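Local coordinates for protein EH1AB1 (Metagenome, PDB 6I8F) that hydrolyses esters and has an alpha/beta hydrolase fold, probably working through a serine nucleophile, at residues L17-N22 and L309-K314; V293-T298 and L313-E318. One frame throughout, in Å; residues are numbered along the deposited sequence.

Interaction 1: residues L17-N22 and L309-K314; sequences LPETRN and LSQGLK
The carboxylate of Glu-19 and the amide of Gln-311 are the flat groups here, their planes steeply inclined to each other. Two backbone N-H groups approach the oxygen side of the carboxylate, one near its plane and one lifted from it. Gln-311 N gives OE2 of Glu-19 a fairly straight bond of 3.0 Å (163° at the hydrogen), taken on the syn lone pair. Ser-310 N reaches OE1 of Glu-19 at 2.9 Å, also on the syn side but lifted 31° out of the plane. Above the plane, on the side to which Ser-310 N is lifted, lies CB of Leu-309, 3.7 Å from Glu-19 OE2. Well above the amide plane of Gln-311, offset toward CG, comes CD1 of Leu-17, 3.5 Å from Gln-311 CG, the two side chains crossing at about a right angle.

In this alpha/beta hydrolase the bonds join the start of the N-terminal helix 18-32 to the amino end of the last helix, 310-327. Each carboxylate oxygen thus accepts one of two consecutive N-H groups of that first turn, where the helix dipole would probably favour the negative charge. Glu-19 reaches them with CG between its backbone N and carbonyl carbon (chi1 66°) and an extended chain beyond.

Van der Waals contact backs the polar grip: CD2 of Leu-309 lies 3.8 Å from CG of Glu-19, close to that residue's carbonyl O, and 3.9 Å from CA of Thr-20. The hydroxyl of Thr-20 bonds instead to the carbonyl O of Gly-297, and OE1 of Gln-311 is hydrogen-bonded to Lys-289 of the second subunit.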
ATOM      1  N   LEU A  17      -0.694  13.520  16.078  1.00 31.71           N
ATOM      2  CA  LEU A  17       0.706  13.841  15.934  1.00 30.77           C
ATOM      3  C   LEU A  17       0.931  15.304  16.304  1.00 29.75           C
ATOM      4  O   LEU A  17       0.052  16.145  16.125  1.00 29.86           O
ATOM      5  CB  LEU A  17       1.149  13.583  14.491  1.00 30.64           C
ATOM      6  CG  LEU A  17       1.156  12.128  14.033  1.00 30.47           C
ATOM      7  CD1 LEU A  17       1.311  12.055  12.518  1.00 30.49           C
ATOM      8  CD2 LEU A  17       2.271  11.358  14.724  1.00 30.98           C
ATOM      9  N   PRO A  18       2.136  15.660  16.798  1.00 29.84           N
ATOM     10  CA  PRO A  18       2.479  17.056  17.064  1.00 29.80           C
ATOM     11  C   PRO A  18       2.105  18.034  15.937  1.00 28.50           C
ATOM     12  O   PRO A  18       1.458  19.050  16.210  1.00 28.26           O
ATOM     13  CB  PRO A  18       4.001  17.004  17.264  1.00 30.04           C
ATOM     14  CG  PRO A  18       4.247  15.624  17.830  1.00 31.87           C
ATOM     15  CD  PRO A  18       3.222  14.732  17.152  1.00 30.90           C
ATOM     16  N   GLU A  19       2.497  17.731  14.689  1.00 27.47           N
ATOM     17  CA  GLU A  19       2.231  18.650  13.549  1.00 26.22           C
ATOM     18  C   GLU A  19       0.719  18.846  13.372  1.00 24.49           C
ATOM     19  O   GLU A  19       0.260  19.925  13.006  1.00 24.55           O
ATOM     20  CB  GLU A  19       2.901  18.163  12.258  1.00 26.75           C
ATOM     21  CG  GLU A  19       2.343  16.851  11.694  1.00 26.13           C
ATOM     22  CD  GLU A  19       2.905  16.459  10.333  1.00 26.64           C
ATOM     23  OE1 GLU A  19       3.975  16.999   9.967  1.00 27.62           O
ATOM     24  OE2 GLU A  19       2.247  15.652   9.617  1.00 24.47           O
ATOM     25  N   THR A  20      -0.057  17.797  13.639  1.00 23.53           N
ATOM     26  CA  THR A  20      -1.503  17.854  13.526  1.00 24.50           C
ATOM     27  C   THR A  20      -2.074  18.799  14.594  1.00 24.92           C
ATOM     28  O   THR A  20      -2.826  19.718  14.280  1.00 24.84           O
ATOM     29  CB  THR A  20      -2.135  16.458  13.626  1.00 23.49           C
ATOM     30  OG1 THR A  20      -1.428  15.551  12.775  1.00 22.04           O
ATOM     31  CG2 THR A  20      -3.600  16.477  13.253  1.00 23.42           C
ATOM     32  N   ARG A  21      -1.732  18.533  15.854  1.00 28.61           N
ATOM     33  CA  ARG A  21      -2.092  19.391  17.003  1.00 32.81           C
ATOM     34  C   ARG A  21      -1.721  20.853  16.703  1.00 31.57           C
ATOM     35  O   ARG A  21      -2.533  21.753  16.898  1.00 29.79           O
ATOM     36  CB  ARG A  21      -1.394  18.902  18.276  1.00 35.80           C
ATOM     37  CG  ARG A  21      -2.349  18.574  19.414  1.00 43.24           C
ATOM     38  CD  ARG A  21      -1.705  17.797  20.552  1.00 48.21           C
ATOM     39  NE  ARG A  21      -1.050  16.559  20.133  1.00 50.56           N
ATOM     40  CZ  ARG A  21       0.224  16.256  20.378  1.00 53.19           C
ATOM     41  NH1 ARG A  21       1.000  17.108  21.027  1.00 56.64           N
ATOM     42  NH2 ARG A  21       0.717  15.096  19.987  1.00 55.33           N
ATOM     43  N   ASN A  22      -0.491  21.071  16.221  1.00 32.96           N
ATOM     44  CA  ASN A  22       0.003  22.410  15.898  1.00 33.28           C
ATOM     45  C   ASN A  22      -0.930  23.073  14.881  1.00 32.17           C
ATOM     46  O   ASN A  22      -1.293  24.242  15.062  1.00 29.47           O
ATOM     47  CB  ASN A  22       1.452  22.408  15.409  1.00 35.87           C
ATOM     48  CG  ASN A  22       2.444  22.163  16.526  1.00 39.03           C
ATOM     49  OD1 ASN A  22       2.099  22.261  17.705  1.00 41.56           O
ATOM     50  ND2 ASN A  22       3.674  21.830  16.169  1.00 40.72           N
ATOM     51  N   LEU A 309       1.531  19.799   7.119  1.00 23.89           N
ATOM     52  CA  LEU A 309       1.540  18.391   7.532  1.00 23.26           C
ATOM     53  C   LEU A 309       2.463  17.584   6.606  1.00 24.24           C
ATOM     54  O   LEU A 309       2.114  17.248   5.468  1.00 24.11           O
ATOM     55  CB  LEU A 309       0.108  17.839   7.534  1.00 22.99           C
ATOM     56  CG  LEU A 309      -0.907  18.599   8.392  1.00 23.70           C
ATOM     57  CD1 LEU A 309      -2.291  17.979   8.292  1.00 23.25           C
ATOM     58  CD2 LEU A 309      -0.463  18.666   9.848  1.00 24.15           C
ATOM     59  N   SER A 310       3.646  17.256   7.135  1.00 24.59           N
ATOM     60  CA  SER A 310       4.615  16.381   6.490  1.00 25.26           C
ATOM     61  C   SER A 310       4.012  15.019   6.140  1.00 22.88           C
ATOM     62  O   SER A 310       4.457  14.391   5.182  1.00 22.18           O
ATOM     63  CB  SER A 310       5.800  16.177   7.386  1.00 28.44           C
ATOM     64  OG  SER A 310       6.570  17.356   7.387  1.00 38.85           O
ATOM     65  N   GLN A 311       3.076  14.536   6.971  1.00 21.04           N
ATOM     66  CA  GLN A 311       2.455  13.240   6.749  1.00 20.38           C
ATOM     67  C   GLN A 311       1.811  13.259   5.355  1.00 18.90           C
ATOM     68  O   GLN A 311       1.764  12.244   4.659  1.00 18.11           O
ATOM     69  CB  GLN A 311       1.430  12.929   7.845  1.00 20.91           C
ATOM     70  CG  GLN A 311       2.040  12.455   9.155  1.00 21.50           C
ATOM     71  CD  GLN A 311       2.715  11.112   9.018  1.00 22.75           C
ATOM     72  OE1 GLN A 311       2.083  10.099   8.732  1.00 25.35           O
ATOM     73  NE2 GLN A 311       4.023  11.101   9.187  1.00 23.85           N
ATOM     74  N   GLY A 312       1.339  14.447   4.953  1.00 17.76           N
ATOM     75  CA  GLY A 312       0.730  14.652   3.657  1.00 16.91           C
ATOM     76  C   GLY A 312       1.689  14.338   2.519  1.00 16.67           C
ATOM     77  O   GLY A 312       1.294  13.752   1.512  1.00 16.96           O
ATOM     78  N   LEU A 313       2.959  14.723   2.670  1.00 16.74           N
ATOM     79  CA  LEU A 313       3.956  14.446   1.633  1.00 18.28           C
ATOM     80  C   LEU A 313       4.288  12.945   1.605  1.00 18.62           C
ATOM     81  O   LEU A 313       4.478  12.378   0.534  1.00 18.92           O
ATOM     82  CB  LEU A 313       5.212  15.279   1.886  1.00 18.62           C
ATOM     83  CG  LEU A 313       5.022  16.791   1.789  1.00 19.07           C
ATOM     84  CD1 LEU A 313       6.310  17.503   2.173  1.00 19.44           C
ATOM     85  CD2 LEU A 313       4.574  17.216   0.393  1.00 19.15           C
ATOM     86  N   LYS A 314       4.368  12.322   2.783  1.00 18.90           N
ATOM     87  CA  LYS A 314       4.563  10.879   2.876  1.00 20.94           C
ATOM     88  C   LYS A 314       3.406  10.156   2.172  1.00 19.35           C
ATOM     89  O   LYS A 314       3.662   9.235   1.417  1.00 18.04           O
ATOM     90  CB  LYS A 314       4.697  10.447   4.337  1.00 24.34           C
ATOM     91  CG  LYS A 314       5.924  11.000   5.049  1.00 28.89           C
ATOM     92  CD  LYS A 314       7.011   9.975   5.297  1.00 35.52           C
ATOM     93  CE  LYS A 314       8.396  10.588   5.384  1.00 39.01           C
ATOM     94  NZ  LYS A 314       8.458  11.615   6.454  1.00 42.59           N
TER

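Interaction 2: residues V293-T298 and L313-E318; sequences VNYPGT and LKANDE
Tyr-295 and Glu-318 meet where the last strand of the alpha/beta hydrolase sheet, 290-296, is covered by the last helix, 310-327. The short axes of 293-296 and 313-318 run nearly antiparallel, 10.8 Å apart at closest, and side chains bridge that spacing.

The tight part lies round the tyrosine hydroxyl. Its OH donates to OE1 of Glu-318 over 2.6 Å, using the anti lone pair, the one turned from the other carboxylate oxygen; ring and carboxylate planes stand 49° apart. Glu-318 has CG anti to its backbone N (chi1 -180°) and an extended chain beyond, and the two side chains run past one another in opposite senses. Over one face of the ring sits the methyl of Ala-315, a CH-pi contact with CB 4.1 Å from the centroid and 22° off the normal. Val-293 meets the carboxylate tip to tip, its CG2 3.7 Å from Glu-318 OE1. The other oxygen, OE2, bonds to Thr-291 of the second subunit, so both oxygens of this buried acid have partners. A phenylalanine in place of Tyr-295 would probably leave Glu-318 OE1 without its hydroxyl donor in a buried setting.

The looser, more exposed side is at Lys-314. Its CB lies near the ring plane, 4.3 Å from CE2 of Tyr-295, but the chain beyond it turns from the strand; the Lys-314 side chain also packs on His-326 of the second subunit. Val-293 and Asn-294 pair with an antiparallel strand of that subunit, carrying the sheet across the interface. Back at the tight end, the helix backbone itself comes close: CA of Ala-315 is 3.4 Å from OH of Tyr-295.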
ATOM      1  N   VAL A 293      -4.406   1.722   3.320  1.00 16.60           N
ATOM      2  CA  VAL A 293      -3.500   2.291   4.318  1.00 17.25           C
ATOM      3  C   VAL A 293      -4.260   3.301   5.176  1.00 17.37           C
ATOM      4  O   VAL A 293      -5.057   4.082   4.658  1.00 16.10           O
ATOM      5  CB  VAL A 293      -2.249   2.934   3.688  1.00 16.98           C
ATOM      6  CG1 VAL A 293      -2.592   4.015   2.678  1.00 16.20           C
ATOM      7  CG2 VAL A 293      -1.321   3.483   4.765  1.00 18.03           C
ATOM      8  N   ASN A 294      -3.963   3.266   6.484  1.00 17.58           N
ATOM      9  CA  ASN A 294      -4.451   4.217   7.443  1.00 17.75           C
ATOM     10  C   ASN A 294      -3.264   5.028   7.961  1.00 18.08           C
ATOM     11  O   ASN A 294      -2.243   4.450   8.352  1.00 17.60           O
ATOM     12  CB  ASN A 294      -5.213   3.558   8.597  1.00 18.33           C
ATOM     13  CG  ASN A 294      -5.771   4.580   9.568  1.00 18.81           C
ATOM     14  OD1 ASN A 294      -5.383   4.611  10.733  1.00 21.58           O
ATOM     15  ND2 ASN A 294      -6.636   5.452   9.093  1.00 17.55           N
ATOM     16  N   TYR A 295      -3.415   6.361   7.935  1.00 18.33           N
ATOM     17  CA  TYR A 295      -2.428   7.302   8.479  1.00 19.28           C
ATOM     18  C   TYR A 295      -2.933   7.772   9.845  1.00 20.28           C
ATOM     19  O   TYR A 295      -3.744   8.688   9.917  1.00 19.27           O
ATOM     20  CB  TYR A 295      -2.173   8.474   7.519  1.00 18.64           C
ATOM     21  CG  TYR A 295      -1.133   8.186   6.463  1.00 18.86           C
ATOM     22  CD1 TYR A 295      -1.353   7.226   5.488  1.00 19.75           C
ATOM     23  CD2 TYR A 295       0.092   8.839   6.451  1.00 19.00           C
ATOM     24  CE1 TYR A 295      -0.391   6.921   4.534  1.00 18.95           C
ATOM     25  CE2 TYR A 295       1.062   8.554   5.498  1.00 18.89           C
ATOM     26  CZ  TYR A 295       0.817   7.586   4.536  1.00 18.30           C
ATOM     27  OH  TYR A 295       1.758   7.266   3.605  1.00 18.04           O
ATOM     28  N   PRO A 296      -2.499   7.151  10.968  1.00 20.84           N
ATOM     29  CA  PRO A 296      -2.996   7.544  12.285  1.00 21.68           C
ATOM     30  C   PRO A 296      -2.513   8.955  12.652  1.00 22.13           C
ATOM     31  O   PRO A 296      -1.474   9.415  12.166  1.00 23.06           O
ATOM     32  CB  PRO A 296      -2.425   6.489  13.245  1.00 20.98           C
ATOM     33  CG  PRO A 296      -1.208   5.932  12.515  1.00 21.67           C
ATOM     34  CD  PRO A 296      -1.516   6.057  11.036  1.00 20.86           C
ATOM     35  N   GLY A 297      -3.281   9.631  13.501  1.00 22.42           N
ATOM     36  CA  GLY A 297      -2.835  10.880  14.126  1.00 22.89           C
ATOM     37  C   GLY A 297      -2.844  12.077  13.182  1.00 22.45           C
ATOM     38  O   GLY A 297      -2.275  13.102  13.519  1.00 22.67           O
ATOM     39  N   THR A 298      -3.482  11.962  12.009  1.00 20.99           N
ATOM     40  CA  THR A 298      -3.651  13.107  11.108  1.00 20.63           C
ATOM     41  C   THR A 298      -5.134  13.237  10.754  1.00 21.28           C
ATOM     42  O   THR A 298      -5.946  12.382  11.129  1.00 21.36           O
ATOM     43  CB  THR A 298      -2.754  13.017   9.864  1.00 20.18           C
ATOM     44  OG1 THR A 298      -2.769  14.293   9.211  1.00 19.64           O
ATOM     45  CG2 THR A 298      -3.175  11.920   8.911  1.00 19.59           C
ATOM     46  N   LEU A 313       2.959  14.723   2.670  1.00 16.74           N
ATOM     47  CA  LEU A 313       3.956  14.446   1.633  1.00 18.28           C
ATOM     48  C   LEU A 313       4.288  12.945   1.605  1.00 18.62           C
ATOM     49  O   LEU A 313       4.478  12.378   0.534  1.00 18.92           O
ATOM     50  CB  LEU A 313       5.212  15.279   1.886  1.00 18.62           C
ATOM     51  CG  LEU A 313       5.022  16.791   1.789  1.00 19.07           C
ATOM     52  CD1 LEU A 313       6.310  17.503   2.173  1.00 19.44           C
ATOM     53  CD2 LEU A 313       4.574  17.216   0.393  1.00 19.15           C
ATOM     54  N   LYS A 314       4.368  12.322   2.783  1.00 18.90           N
ATOM     55  CA  LYS A 314       4.563  10.879   2.876  1.00 20.94           C
ATOM     56  C   LYS A 314       3.406  10.156   2.172  1.00 19.35           C
ATOM     57  O   LYS A 314       3.662   9.235   1.417  1.00 18.04           O
ATOM     58  CB  LYS A 314       4.697  10.447   4.337  1.00 24.34           C
ATOM     59  CG  LYS A 314       5.924  11.000   5.049  1.00 28.89           C
ATOM     60  CD  LYS A 314       7.011   9.975   5.297  1.00 35.52           C
ATOM     61  CE  LYS A 314       8.396  10.588   5.384  1.00 39.01           C
ATOM     62  NZ  LYS A 314       8.458  11.615   6.454  1.00 42.59           N
ATOM     63  N   ALA A 315       2.157  10.617   2.397  1.00 17.57           N
ATOM     64  CA  ALA A 315       0.958  10.029   1.793  1.00 16.77           C
ATOM     65  C   ALA A 315       0.964  10.210   0.270  1.00 16.43           C
ATOM     66  O   ALA A 315       0.613   9.263  -0.460  1.00 15.62           O
ATOM     67  CB  ALA A 315      -0.292  10.610   2.389  1.00 16.54           C
ATOM     68  N   ASN A 316       1.320  11.419  -0.186  1.00 16.24           N
ATOM     69  CA  ASN A 316       1.541  11.722  -1.610  1.00 16.77           C
ATOM     70  C   ASN A 316       2.470  10.658  -2.208  1.00 17.20           C
ATOM     71  O   ASN A 316       2.132   9.990  -3.194  1.00 16.80           O
ATOM     72  CB  ASN A 316       2.158  13.109  -1.844  1.00 16.23           C
ATOM     73  CG  ASN A 316       1.259  14.299  -1.546  1.00 17.62           C
ATOM     74  OD1 ASN A 316       1.745  15.439  -1.534  1.00 17.56           O
ATOM     75  ND2 ASN A 316      -0.028  14.070  -1.313  1.00 15.15           N
ATOM     76  N   ASP A 317       3.649  10.510  -1.592  1.00 17.31           N
ATOM     77  CA  ASP A 317       4.700   9.621  -2.097  1.00 17.81           C
ATOM     78  C   ASP A 317       4.218   8.160  -2.102  1.00 17.96           C
ATOM     79  O   ASP A 317       4.520   7.410  -3.034  1.00 16.70           O
ATOM     80  CB  ASP A 317       5.992   9.813  -1.299  1.00 18.62           C
ATOM     81  CG  ASP A 317       6.584  11.205  -1.472  1.00 20.85           C
ATOM     82  OD1 ASP A 317       6.060  11.973  -2.322  1.00 22.20           O
ATOM     83  OD2 ASP A 317       7.538  11.536  -0.741  1.00 22.72           O
ATOM     84  N   GLU A 318       3.484   7.741  -1.059  1.00 17.38           N
ATOM     85  CA  GLU A 318       2.983   6.360  -0.995  1.00 17.66           C
ATOM     86  C   GLU A 318       1.942   6.098  -2.102  1.00 16.75           C
ATOM     87  O   GLU A 318       1.986   5.079  -2.777  1.00 16.77           O
ATOM     88  CB  GLU A 318       2.390   6.033   0.375  1.00 17.80           C
ATOM     89  CG  GLU A 318       1.880   4.614   0.437  1.00 18.69           C
ATOM     90  CD  GLU A 318       1.476   4.083   1.798  1.00 20.26           C
ATOM     91  OE1 GLU A 318       1.492   4.851   2.793  1.00 21.82           O
ATOM     92  OE2 GLU A 318       1.123   2.899   1.844  1.00 21.20           O
TER

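How the interactions relate
Interactions 1 and 2 lie on successive turns of helix 310-327, share Leu-313 and Lys-314, and have centres about 9 Å apart. Gly-297, in the type II turn from Tyr-295 to Thr-298, also ties them directly: its carbonyl O is 2.7 Å from OG1 of Thr-20 and 3.0 Å from N of Leu-17, both probable hydrogen bonds. A packing contact adds to this, with OE1 of Gln-311 3.3 Å from CD2 of Tyr-295. The probable catalytic histidine lies on the chain between the two segments of interaction 2, just beyond residues 293-298. Both contacts also touch the second subunit, interaction 2 through more residues.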